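Local coordinates for peptidyl tryptophan dihydroxylase (Pseudomonas putida, PDB 7CTQ), which is an FAD-dependent monooxygenase that dihydroxylates a peptidyl tryptophan, a step essential for biogenesis of the tryptophylquinone cofactor of quinohemoprotein amine dehydrogenase, at residues A4-V9 against L292-E297. Numbering follows the deposited sequence.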
loop_
_atom_site.group_PDB
_atom_site.type_symbol
_atom_site.label_atom_id
_atom_site.label_comp_id
_atom_site.label_asym_id
_atom_site.label_seq_id
_atom_site.Cartn_x
_atom_site.Cartn_y
_atom_site.Cartn_z
ATOM N N ALA A 4 17.986 16.639 -24.232
ATOM C CA ALA A 4 16.953 15.749 -24.754
ATOM C C ALA A 4 16.456 14.773 -23.677
ATOM O O ALA A 4 16.194 13.599 -23.961
ATOM C CB ALA A 4 17.481 14.986 -25.971
ATOM N N GLU A 5 16.320 15.274 -22.441
ATOM C CA GLU A 5 15.922 14.612 -21.199
ATOM C C GLU A 5 14.401 14.601 -21.050
ATOM O O GLU A 5 13.742 15.618 -21.298
ATOM C CB GLU A 5 16.538 15.310 -19.990
ATOM C CG GLU A 5 17.999 14.981 -19.755
ATOM C CD GLU A 5 18.684 16.007 -18.876
ATOM O OE1 GLU A 5 19.357 16.908 -19.424
ATOM O OE2 GLU A 5 18.540 15.917 -17.638
ATOM N N PRO A 6 13.840 13.471 -20.619
ATOM C CA PRO A 6 12.378 13.351 -20.553
ATOM C C PRO A 6 11.792 14.177 -19.422
ATOM O O PRO A 6 12.382 14.301 -18.346
ATOM C CB PRO A 6 12.159 11.854 -20.319
ATOM C CG PRO A 6 13.405 11.419 -19.594
ATOM C CD PRO A 6 14.525 12.252 -20.152
ATOM N N ARG A 7 10.612 14.736 -19.676
ATOM C CA ARG A 7 9.872 15.503 -18.679
ATOM C C ARG A 7 8.998 14.548 -17.874
ATOM O O ARG A 7 7.976 14.068 -18.373
ATOM C CB ARG A 7 9.018 16.569 -19.361
ATOM C CG ARG A 7 9.686 17.924 -19.491
ATOM C CD ARG A 7 8.663 19.056 -19.524
ATOM N NE ARG A 7 7.791 19.072 -18.349
ATOM C CZ ARG A 7 7.817 20.011 -17.406
ATOM N NH1 ARG A 7 8.683 21.014 -17.493
ATOM N NH2 ARG A 7 6.983 19.948 -16.372
ATOM N N ILE A 8 9.384 14.273 -16.631
ATOM C CA ILE A 8 8.622 13.374 -15.765
ATOM C C ILE A 8 7.834 14.205 -14.768
ATOM O O ILE A 8 8.418 14.949 -13.968
ATOM C CB ILE A 8 9.529 12.377 -15.025
ATOM C CG1 ILE A 8 10.323 11.513 -16.012
ATOM C CG2 ILE A 8 8.677 11.518 -14.101
ATOM C CD1 ILE A 8 11.493 10.787 -15.386
ATOM N N VAL A 9 6.511 14.061 -14.782
ATOM C CA VAL A 9 5.646 14.748 -13.831
ATOM C C VAL A 9 4.895 13.708 -13.015
ATOM O O VAL A 9 4.280 12.792 -13.579
ATOM C CB VAL A 9 4.659 15.700 -14.531
ATOM C CG1 VAL A 9 3.820 16.416 -13.489
ATOM C CG2 VAL A 9 5.405 16.690 -15.437
ATOM N N LEU A 292 11.009 2.068 -19.138
ATOM C CA LEU A 292 10.092 2.627 -20.115
ATOM C C LEU A 292 10.745 3.764 -20.895
ATOM O O LEU A 292 10.407 3.991 -22.065
ATOM C CB LEU A 292 8.817 3.100 -19.411
ATOM C CG LEU A 292 7.874 1.982 -18.922
ATOM C CD1 LEU A 292 6.705 2.550 -18.155
ATOM C CD2 LEU A 292 7.365 1.122 -20.075
ATOM N N LEU A 293 11.704 4.459 -20.277
ATOM C CA LEU A 293 12.361 5.627 -20.861
ATOM C C LEU A 293 13.669 5.294 -21.572
ATOM O O LEU A 293 13.918 5.828 -22.658
ATOM C CB LEU A 293 12.614 6.672 -19.775
ATOM C CG LEU A 293 11.329 7.230 -19.158
ATOM C CD1 LEU A 293 11.622 8.121 -17.972
ATOM C CD2 LEU A 293 10.514 7.978 -20.199
ATOM N N ARG A 294 14.502 4.425 -20.994
ATOM C CA ARG A 294 15.799 4.058 -21.559
ATOM C C ARG A 294 15.735 2.908 -22.558
ATOM O O ARG A 294 16.533 2.877 -23.502
ATOM C CB ARG A 294 16.784 3.674 -20.447
ATOM C CG ARG A 294 17.142 4.799 -19.491
ATOM C CD ARG A 294 17.425 6.103 -20.222
ATOM N NE ARG A 294 18.126 7.025 -19.338
ATOM C CZ ARG A 294 17.935 8.339 -19.308
ATOM N NH1 ARG A 294 17.059 8.906 -20.130
ATOM N NH2 ARG A 294 18.625 9.086 -18.450
ATOM N N ARG A 295 14.848 1.935 -22.371
ATOM C CA ARG A 295 14.674 0.853 -23.340
ATOM C C ARG A 295 13.180 0.663 -23.623
ATOM O O ARG A 295 12.583 -0.369 -23.288
ATOM C CB ARG A 295 15.373 -0.425 -22.856
ATOM C CG ARG A 295 16.938 -0.280 -22.816
ATOM C CD ARG A 295 17.719 -1.620 -22.963
ATOM N NE ARG A 295 17.463 -2.274 -24.239
ATOM C CZ ARG A 295 17.859 -3.503 -24.568
ATOM N NH1 ARG A 295 18.540 -4.261 -23.714
ATOM N NH2 ARG A 295 17.561 -3.989 -25.762
ATOM N N PRO A 296 12.547 1.656 -24.263
ATOM C CA PRO A 296 11.098 1.563 -24.516
ATOM C C PRO A 296 10.707 0.343 -25.341
ATOM O O PRO A 296 9.557 -0.105 -25.240
ATOM C CB PRO A 296 10.779 2.878 -25.251
ATOM C CG PRO A 296 12.075 3.224 -25.938
ATOM C CD PRO A 296 13.146 2.828 -24.924
ATOM N N GLU A 297 11.632 -0.225 -26.126
ATOM C CA GLU A 297 11.385 -1.486 -26.826
ATOM C C GLU A 297 11.013 -2.617 -25.866
ATOM O O GLU A 297 10.448 -3.630 -26.300
ATOM C CB GLU A 297 12.617 -1.871 -27.674
ATOM C CG GLU A 297 13.899 -2.243 -26.894
ATOM C CD GLU A 297 14.797 -1.041 -26.596
ATOM O OE1 GLU A 297 14.277 0.096 -26.543
ATOM O OE2 GLU A 297 16.025 -1.222 -26.420
#
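Leu293 CD1 carries the apolar part of this contact, reaching Ile8 CD1 at 3.7 Å and Pro6 CG at 4.1 Å. One methyl thus meets both the end of the isoleucine chain and the proline ring, two residues whose CB atoms point to the helix from alternate positions of an extended chain. In Leu293, CG lies anti to the carbonyl carbon (chi1 -64°) and chi2 is extended, which carries CD1 away from the helix backbone. The backbones stay well apart: their nearest CA atoms, those of Pro6 and Leu293, are 7.7 Å from each other.

These residues join the start of strand 8-11, in the sheet of what is probably a Rossmann-type FAD-binding domain, to the C-terminal end of helix 285-294. Tyr29 touches Pro6, Ile8 and Leu293 alike, and Phe137 of the neighbouring parallel strand 137-140 also packs on Leu293.

The polar side chain at the margin, Arg294, bends at chi2 and brings NH1 to 4.2 Å from Pro6 CD; the two side chains cross at about a right angle, and the proline carbon meets the guanidinium obliquely, at van der Waals distance.

Ionic pairing stays within 292-297, just past the helix end. Arg295 grips Glu297 side-on, placing NE 2.8 Å from OE2 in a nearly straight bond (165°), while the NH2 bond to that same OE2 is longer, 3.2 Å, and more bent. The shared oxygen lies in the guanidinium plane; NE meets it from above the carboxylate plane, NH2 at its anti lone pair.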